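PDB 7A0H: F-actin-capping protein subunit alpha from Plasmodium berghei, which caps actin filaments as an atypical homodimer of alpha subunits, probably by binding their fast-growing barbed ends and blocking subunit exchange there. Local coordinates for the interface of chains A and B. Coordinates in Å, arbitrary orientation; residue numbers count along the deposited sequence, not the author numbering. Chains: chain A/B, F-actin-capping protein subunit alpha.

Contact 1: the interface of chains A and B. Residues chain A 183, 217, 220, 225, 227; chain B 275-276, 279-280, 283.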
ATOM      1  N   TYR A 183       8.296 -14.953   7.446  1.00 96.73           N
ATOM      2  CA  TYR A 183       9.496 -15.301   6.705  1.00 93.38           C
ATOM      3  C   TYR A 183      10.709 -15.122   7.588  1.00 96.91           C
ATOM      4  O   TYR A 183      10.745 -14.258   8.466  1.00105.05           O
ATOM      5  CB  TYR A 183       9.614 -14.495   5.425  1.00 89.19           C
ATOM      6  CG  TYR A 183       8.572 -14.857   4.364  1.00104.14           C
ATOM      7  CD1 TYR A 183       7.903 -16.100   4.368  1.00101.58           C
ATOM      8  CD2 TYR A 183       8.252 -13.957   3.350  1.00 84.78           C
ATOM      9  CE1 TYR A 183       6.936 -16.412   3.369  1.00 93.60           C
ATOM     10  CE2 TYR A 183       7.313 -14.257   2.364  1.00 87.00           C
ATOM     11  CZ  TYR A 183       6.652 -15.468   2.375  1.00 93.35           C
ATOM     12  OH  TYR A 183       5.721 -15.703   1.379  1.00 82.90           O
ATOM     13  N   LEU A 217      -1.628 -10.140   2.049  1.00 46.39           N
ATOM     14  CA  LEU A 217      -0.204 -10.318   1.796  1.00 53.49           C
ATOM     15  C   LEU A 217       0.452  -9.014   2.290  1.00 54.68           C
ATOM     16  O   LEU A 217      -0.002  -7.895   1.960  1.00 47.28           O
ATOM     17  CB  LEU A 217       0.079 -10.554   0.319  1.00 55.34           C
ATOM     18  CG  LEU A 217       1.527 -10.864  -0.122  1.00 56.44           C
ATOM     19  CD1 LEU A 217       1.992 -12.302   0.472  1.00 55.01           C
ATOM     20  CD2 LEU A 217       1.691 -10.790  -1.611  1.00 54.53           C
ATOM     21  N   PHE A 220       6.382  -8.742   0.248  1.00 68.41           N
ATOM     22  CA  PHE A 220       6.401  -8.986  -1.190  1.00 65.28           C
ATOM     23  C   PHE A 220       7.622  -8.288  -1.773  1.00 80.19           C
ATOM     24  O   PHE A 220       7.697  -7.046  -1.800  1.00 66.17           O
ATOM     25  CB  PHE A 220       5.096  -8.507  -1.840  1.00 58.35           C
ATOM     26  CG  PHE A 220       5.056  -8.686  -3.363  1.00 69.21           C
ATOM     27  CD1 PHE A 220       5.041  -9.947  -3.924  1.00 63.49           C
ATOM     28  CD2 PHE A 220       5.039  -7.589  -4.224  1.00 72.00           C
ATOM     29  CE1 PHE A 220       5.019 -10.123  -5.315  1.00 71.89           C
ATOM     30  CE2 PHE A 220       5.008  -7.752  -5.613  1.00 83.84           C
ATOM     31  CZ  PHE A 220       4.989  -9.036  -6.166  1.00 64.60           C
ATOM     32  N   ILE A 225       4.051  -4.643   2.423  1.00 58.83           N
ATOM     33  CA  ILE A 225       2.866  -4.136   1.751  1.00 56.88           C
ATOM     34  C   ILE A 225       1.602  -4.478   2.540  1.00 65.67           C
ATOM     35  O   ILE A 225       1.662  -4.848   3.718  1.00 57.12           O
ATOM     36  CB  ILE A 225       2.792  -4.683   0.317  1.00 64.23           C
ATOM     37  CG1 ILE A 225       2.580  -6.214   0.318  1.00 59.88           C
ATOM     38  CG2 ILE A 225       4.046  -4.292  -0.450  1.00 56.71           C
ATOM     39  CD1 ILE A 225       2.148  -6.762  -1.085  1.00 55.91           C
ATOM     40  N   PHE A 227      -1.704  -5.981   0.839  1.00 46.32           N
ATOM     41  CA  PHE A 227      -2.565  -6.382  -0.260  1.00 55.95           C
ATOM     42  C   PHE A 227      -3.679  -7.301   0.272  1.00 57.61           C
ATOM     43  O   PHE A 227      -3.448  -8.446   0.669  1.00 45.97           O
ATOM     44  CB  PHE A 227      -1.720  -7.086  -1.314  1.00 55.61           C
ATOM     45  CG  PHE A 227      -2.526  -7.671  -2.428  1.00 65.04           C
ATOM     46  CD1 PHE A 227      -2.479  -9.016  -2.697  1.00 50.45           C
ATOM     47  CD2 PHE A 227      -3.300  -6.855  -3.228  1.00 65.54           C
ATOM     48  CE1 PHE A 227      -3.217  -9.551  -3.710  1.00 52.86           C
ATOM     49  CE2 PHE A 227      -3.999  -7.357  -4.275  1.00 57.76           C
ATOM     50  CZ  PHE A 227      -3.985  -8.723  -4.499  1.00 68.95           C
TER
ATOM     51  N   ASP B 275       3.200 -12.401  -9.737  1.00 73.26           N
ATOM     52  CA  ASP B 275       3.886 -12.871  -8.538  1.00 68.12           C
ATOM     53  C   ASP B 275       3.078 -12.545  -7.308  1.00 61.16           C
ATOM     54  O   ASP B 275       3.143 -13.237  -6.292  1.00 71.04           O
ATOM     55  CB  ASP B 275       5.270 -12.256  -8.466  1.00 76.15           C
ATOM     56  CG  ASP B 275       6.239 -13.017  -9.293  1.00 74.11           C
ATOM     57  OD1 ASP B 275       6.458 -14.210  -8.995  1.00 86.43           O
ATOM     58  OD2 ASP B 275       6.749 -12.440 -10.278  1.00 97.04           O
ATOM     59  N   LEU B 276       2.341 -11.461  -7.395  1.00 59.00           N
ATOM     60  CA  LEU B 276       1.439 -11.098  -6.319  1.00 63.43           C
ATOM     61  C   LEU B 276       0.421 -12.217  -6.116  1.00 61.52           C
ATOM     62  O   LEU B 276       0.230 -12.707  -5.003  1.00 52.82           O
ATOM     63  CB  LEU B 276       0.806  -9.777  -6.722  1.00 60.77           C
ATOM     64  CG  LEU B 276       0.298  -8.748  -5.738  1.00 71.76           C
ATOM     65  CD1 LEU B 276       1.206  -8.556  -4.569  1.00 72.88           C
ATOM     66  CD2 LEU B 276       0.250  -7.470  -6.587  1.00 96.87           C
ATOM     67  N   ASN B 279       1.975 -15.236  -4.588  1.00 57.02           N
ATOM     68  CA  ASN B 279       2.324 -15.243  -3.181  1.00 61.29           C
ATOM     69  C   ASN B 279       1.051 -15.202  -2.361  1.00 52.42           C
ATOM     70  O   ASN B 279       1.015 -15.695  -1.231  1.00 55.08           O
ATOM     71  CB  ASN B 279       3.246 -14.066  -2.814  1.00 65.27           C
ATOM     72  CG  ASN B 279       4.702 -14.370  -3.076  1.00 71.42           C
ATOM     73  OD1 ASN B 279       5.416 -14.918  -2.247  1.00 96.55           O
ATOM     74  ND2 ASN B 279       5.142 -14.026  -4.248  1.00 74.50           N
ATOM     75  N   THR B 280       0.009 -14.584  -2.905  1.00 52.25           N
ATOM     76  CA  THR B 280      -1.256 -14.575  -2.216  1.00 45.36           C
ATOM     77  C   THR B 280      -1.881 -15.972  -2.097  1.00 53.35           C
ATOM     78  O   THR B 280      -2.533 -16.262  -1.069  1.00 51.41           O
ATOM     79  CB  THR B 280      -2.189 -13.584  -2.918  1.00 50.13           C
ATOM     80  OG1 THR B 280      -1.567 -12.277  -3.016  1.00 54.81           O
ATOM     81  CG2 THR B 280      -3.496 -13.498  -2.094  1.00 49.66           C
ATOM     82  N   ILE B 283      -0.895 -18.000   0.859  1.00 55.88           N
ATOM     83  CA  ILE B 283      -1.478 -17.710   2.142  1.00 60.19           C
ATOM     84  C   ILE B 283      -2.567 -18.702   2.534  1.00 63.05           C
ATOM     85  O   ILE B 283      -2.889 -18.822   3.749  1.00 52.96           O
ATOM     86  CB  ILE B 283      -2.061 -16.293   2.076  1.00 51.34           C
ATOM     87  CG1 ILE B 283      -0.942 -15.261   1.857  1.00 56.26           C
ATOM     88  CG2 ILE B 283      -2.850 -15.977   3.325  1.00 48.74           C
ATOM     89  CD1 ILE B 283      -1.558 -13.929   1.600  1.00 40.85           C
TER
HETATM   90  O   HOH W   1       3.015 -15.339   0.916  1.00 60.75           O
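B:Leu276 reaches from helix 243-281 of chain B onto the sheet of chain A, where its CD1 methyl sits over the centre of the A:Phe220 ring, 3.8 Å from the centroid, in a CH-pi contact. The same methyl meets CD2 of A:Leu217 at 3.7 Å and, more loosely, CD1 of A:Ile225. Its CG lies above the A:Phe227 ring, offset toward the rim, so one leucine is flanked by two aromatic rings. At the edge of A:Phe220, in its plane, comes the CB methylene of B:Asp275, 3.8 Å from CE1. A:Phe227 is likewise met edge-on, its CE1 lying 3.3 Å from the hydroxyl OG1 of B:Thr280. Both methyls of A:Leu217, whose CG stands anti to the backbone N (chi1 -176°), touch CB of B:Asn279 from one side, while CD1 of B:Ile283 touches the A:Leu217 backbone.

Behind this shell, the helix ties down its own polar groups. The amide ND2 of B:Asn279 turns back to the carbonyl O of B:Asp275 (3.0 Å, 163° at H), which lies close to the amide plane. OG1 of B:Thr280 bonds to the carbonyl O of B:Leu276 at 2.7 Å, coming from above the carbonyl plane. Across the contact, a water joins the phenol OH of A:Tyr183 (2.8 Å) to the backbone O of B:Asn279.

This largely apolar patch seats the long C-terminal helix of one subunit against strands 206-220 and 223-238 of the other, helping to hold the homodimer together.

Contact 2: the interface of chains A and B. Residues chain A 276, 280, 282-283; chain B 183, 217-219, 221, 269, 273, 276.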
ATOM      1  N   LEU A 276      -2.839  -0.877 -18.836  1.00108.36           N
ATOM      2  CA  LEU A 276      -2.556  -1.382 -17.499  1.00112.56           C
ATOM      3  C   LEU A 276      -2.160  -0.283 -16.522  1.00101.04           C
ATOM      4  O   LEU A 276      -2.624  -0.248 -15.368  1.00 79.07           O
ATOM      5  CB  LEU A 276      -1.436  -2.414 -17.569  1.00104.78           C
ATOM      6  CG  LEU A 276      -1.785  -3.805 -18.065  1.00116.32           C
ATOM      7  CD1 LEU A 276      -0.771  -4.816 -17.576  1.00 98.41           C
ATOM      8  CD2 LEU A 276      -3.132  -4.168 -17.585  1.00 94.09           C
ATOM      9  N   THR A 280      -7.300   0.295 -12.987  1.00 95.94           N
ATOM     10  CA  THR A 280      -7.555   0.021 -11.585  1.00 90.45           C
ATOM     11  C   THR A 280      -7.434  -1.459 -11.253  1.00 81.96           C
ATOM     12  O   THR A 280      -7.206  -1.812 -10.090  1.00 71.96           O
ATOM     13  CB  THR A 280      -8.962   0.473 -11.196  1.00102.69           C
ATOM     14  OG1 THR A 280      -9.928  -0.289 -11.945  1.00131.34           O
ATOM     15  CG2 THR A 280      -9.145   1.960 -11.472  1.00104.30           C
ATOM     16  N   LYS A 282      -5.385  -4.549 -12.026  1.00 73.05           N
ATOM     17  CA  LYS A 282      -4.265  -5.281 -12.600  1.00 67.47           C
ATOM     18  C   LYS A 282      -4.350  -6.762 -12.296  1.00 76.12           C
ATOM     19  O   LYS A 282      -3.740  -7.583 -12.993  1.00 76.49           O
ATOM     20  CB  LYS A 282      -2.944  -4.692 -12.100  1.00 75.35           C
ATOM     21  CG  LYS A 282      -2.713  -3.225 -12.591  1.00 65.92           C
ATOM     22  CD  LYS A 282      -1.416  -2.705 -12.049  1.00 77.78           C
ATOM     23  CE  LYS A 282      -1.111  -1.255 -12.567  1.00 81.98           C
ATOM     24  NZ  LYS A 282      -2.287  -0.320 -12.401  1.00 68.30           N
ATOM     25  N   ILE A 283      -5.121  -7.114 -11.276  1.00 67.51           N
ATOM     26  CA  ILE A 283      -5.385  -8.482 -10.891  1.00 72.57           C
ATOM     27  C   ILE A 283      -6.862  -8.710 -11.059  1.00 62.91           C
ATOM     28  O   ILE A 283      -7.653  -7.883 -10.584  1.00 71.22           O
ATOM     29  CB  ILE A 283      -4.945  -8.766  -9.452  1.00 71.11           C
ATOM     30  CG1 ILE A 283      -3.430  -8.570  -9.376  1.00 76.80           C
ATOM     31  CG2 ILE A 283      -5.423 -10.117  -9.045  1.00 67.56           C
ATOM     32  CD1 ILE A 283      -2.884  -8.671  -7.996  1.00 88.27           C
TER
ATOM     33  N   TYR B 183      -5.927   7.372 -10.618  1.00 88.11           N
ATOM     34  CA  TYR B 183      -7.077   6.495 -10.770  1.00102.68           C
ATOM     35  C   TYR B 183      -8.360   7.297 -10.560  1.00 97.40           C
ATOM     36  O   TYR B 183      -9.294   7.232 -11.368  1.00116.64           O
ATOM     37  CB  TYR B 183      -6.964   5.333  -9.761  1.00 80.68           C
ATOM     38  CG  TYR B 183      -5.799   4.368 -10.000  1.00 75.64           C
ATOM     39  CD1 TYR B 183      -5.680   3.627 -11.183  1.00 69.26           C
ATOM     40  CD2 TYR B 183      -4.828   4.192  -9.021  1.00 67.87           C
ATOM     41  CE1 TYR B 183      -4.628   2.758 -11.382  1.00 66.78           C
ATOM     42  CE2 TYR B 183      -3.768   3.322  -9.231  1.00 66.90           C
ATOM     43  CZ  TYR B 183      -3.700   2.599 -10.394  1.00 66.90           C
ATOM     44  OH  TYR B 183      -2.663   1.727 -10.550  1.00 67.18           O
ATOM     45  N   LEU B 217       4.893   3.806 -10.971  1.00 95.90           N
ATOM     46  CA  LEU B 217       3.556   3.246 -10.994  1.00 83.17           C
ATOM     47  C   LEU B 217       3.199   2.692  -9.632  1.00 80.26           C
ATOM     48  O   LEU B 217       4.060   2.164  -8.923  1.00 73.62           O
ATOM     49  CB  LEU B 217       3.473   2.226 -12.133  1.00 78.42           C
ATOM     50  CG  LEU B 217       2.259   1.281 -12.245  1.00107.07           C
ATOM     51  CD1 LEU B 217       0.682   1.710 -12.306  1.00 75.17           C
ATOM     52  CD2 LEU B 217       2.744   0.494 -13.558  1.00 93.20           C
ATOM     53  N   THR B 218       1.952   2.939  -9.221  1.00 82.69           N
ATOM     54  CA  THR B 218       1.422   2.377  -7.989  1.00 80.78           C
ATOM     55  C   THR B 218       0.117   1.641  -8.298  1.00 76.51           C
ATOM     56  O   THR B 218      -0.771   2.154  -8.998  1.00 64.35           O
ATOM     57  CB  THR B 218       1.164   3.421  -6.905  1.00 90.45           C
ATOM     58  OG1 THR B 218       0.106   4.283  -7.329  1.00100.63           O
ATOM     59  CG2 THR B 218       2.452   4.266  -6.622  1.00 87.09           C
ATOM     60  N   TYR B 219      -0.002   0.463  -7.718  1.00 81.56           N
ATOM     61  CA  TYR B 219      -1.207  -0.316  -7.864  1.00 60.25           C
ATOM     62  C   TYR B 219      -2.374   0.305  -7.119  1.00 56.75           C
ATOM     63  O   TYR B 219      -2.244   0.801  -5.996  1.00 59.41           O
ATOM     64  CB  TYR B 219      -0.964  -1.734  -7.364  1.00 60.56           C
ATOM     65  CG  TYR B 219      -0.239  -2.649  -8.304  1.00 60.69           C
ATOM     66  CD1 TYR B 219       0.963  -2.304  -8.857  1.00 68.42           C
ATOM     67  CD2 TYR B 219      -0.763  -3.889  -8.627  1.00 65.13           C
ATOM     68  CE1 TYR B 219       1.625  -3.169  -9.706  1.00 80.54           C
ATOM     69  CE2 TYR B 219      -0.113  -4.733  -9.458  1.00 67.46           C
ATOM     70  CZ  TYR B 219       1.082  -4.381  -9.996  1.00 64.48           C
ATOM     71  OH  TYR B 219       1.724  -5.256 -10.825  1.00 68.51           O
ATOM     72  N   GLU B 221      -4.915  -1.595  -6.301  1.00 62.54           N
ATOM     73  CA  GLU B 221      -5.209  -2.584  -5.272  1.00 65.94           C
ATOM     74  C   GLU B 221      -4.461  -2.326  -3.970  1.00 68.28           C
ATOM     75  O   GLU B 221      -4.951  -2.701  -2.909  1.00 55.94           O
ATOM     76  CB  GLU B 221      -4.870  -4.011  -5.740  1.00 64.89           C
ATOM     77  CG  GLU B 221      -5.626  -4.513  -6.992  1.00 72.66           C
ATOM     78  CD  GLU B 221      -5.159  -3.929  -8.330  1.00 69.71           C
ATOM     79  OE1 GLU B 221      -4.383  -2.920  -8.377  1.00 60.53           O
ATOM     80  OE2 GLU B 221      -5.623  -4.514  -9.346  1.00 61.41           O
ATOM     81  N   ILE B 269       4.499  -5.131 -15.432  1.00 74.69           N
ATOM     82  CA  ILE B 269       3.319  -5.103 -14.598  1.00 80.99           C
ATOM     83  C   ILE B 269       2.749  -6.504 -14.477  1.00 75.76           C
ATOM     84  O   ILE B 269       2.628  -7.049 -13.378  1.00 73.28           O
ATOM     85  CB  ILE B 269       2.303  -4.113 -15.174  1.00 87.06           C
ATOM     86  CG1 ILE B 269       2.836  -2.679 -15.040  1.00117.47           C
ATOM     87  CG2 ILE B 269       0.990  -4.254 -14.488  1.00 81.77           C
ATOM     88  CD1 ILE B 269       2.026  -1.665 -15.780  1.00 83.21           C
ATOM     89  N   SER B 273       2.105  -8.481 -11.065  1.00 75.29           N
ATOM     90  CA  SER B 273       0.759  -8.899 -10.753  1.00 64.24           C
ATOM     91  C   SER B 273       0.701 -10.397 -10.582  1.00 75.18           C
ATOM     92  O   SER B 273       0.085 -10.918  -9.636  1.00 67.11           O
ATOM     93  CB  SER B 273      -0.155  -8.463 -11.872  1.00 66.87           C
ATOM     94  OG  SER B 273      -0.291  -7.078 -11.953  1.00 66.98           O
ATOM     95  N   LEU B 276       2.341 -11.461  -7.395  1.00 59.00           N
ATOM     96  CA  LEU B 276       1.439 -11.098  -6.319  1.00 63.43           C
ATOM     97  C   LEU B 276       0.421 -12.217  -6.116  1.00 61.52           C
ATOM     98  O   LEU B 276       0.230 -12.707  -5.003  1.00 52.82           O
ATOM     99  CB  LEU B 276       0.806  -9.777  -6.722  1.00 60.77           C
ATOM    100  CG  LEU B 276       0.298  -8.748  -5.738  1.00 71.76           C
ATOM    101  CD1 LEU B 276       1.206  -8.556  -4.569  1.00 72.88           C
ATOM    102  CD2 LEU B 276       0.250  -7.470  -6.587  1.00 96.87           C
TER
HETATM  103  O   HOH W   2      -7.765  -5.763  -8.919  1.00 56.26           O
HETATM  104  O   HOH W   3      -3.765  -1.238 -10.570  1.00 56.93           O
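A:Lys282 lays its aliphatic chain across B:Tyr219 and delivers its amine to B:Tyr183. Among the polar contacts, NZ donates to the phenol OH of B:Tyr183 at 2.8 Å, arriving in the plane of that ring at its edge. The chain is extended through chi2 and chi3 and bends at its end (chi4 49°), directing NZ also to the carbonyl O of A:Leu276 in its own chain. The B:Tyr183 hydroxyl in turn donates to the backbone O of B:Thr218, a second-shell bond that orients it to accept from the lysine.

The carboxylate of B:Glu221 takes its direct bonds from backbone N-H groups. Its OE2 accepts from A:Lys282 N at 2.7 Å through the syn lone pair, and from A:Ile283 N at 3.3 Å from above the carboxylate plane. OE1 stands 5.2 Å from A:Lys282 NZ, where the opposite charges may still attract. One water links OE1 to NZ and also touches B:Tyr183 OH; another connects OE2 with A:Ile283 O.

Apolar packing starts with CD of A:Lys282, 3.5 Å above the plane of B:Tyr219 and over its centre, a CH-pi contact. The phenol OH of B:Tyr219 shares a hydrogen bond with B:Ser273 OG (2.9 Å), anchoring the far end of the ring to helix 243-281. CE of A:Lys282 presses on CD1 of B:Leu217. A:Leu276 and B:Ile269 lie antiparallel alongside each other, CD1 against CG2 at 3.6 Å. CD1 of A:Ile283 meets CD2 of B:Leu276, one side chain roughly perpendicular to the other.

The site docks the C-terminal segment of chain A onto chain B through backbone capture and a buttressed lysine, and so helps to join the two subunits of the asymmetric homodimer.

Contact 1 and contact 2 have C-alpha centres about 14 Å apart and meet at B:Leu276, whose two methyl branches serve different sites: CD1 is engaged in contact 1 and CD2 in contact 2. Helix 243-281 of chain B contributes to both. The corresponding stretch of chain A is instead a shorter helix, 243-266, followed by strand, 3-10 and loop segments. Residues 183, 217, 276, 280 and 283 occur in both contacts from opposite chains, yet in different surroundings. Identical sequences thus pair through two unlike local structures, in keeping with an asymmetric homodimer.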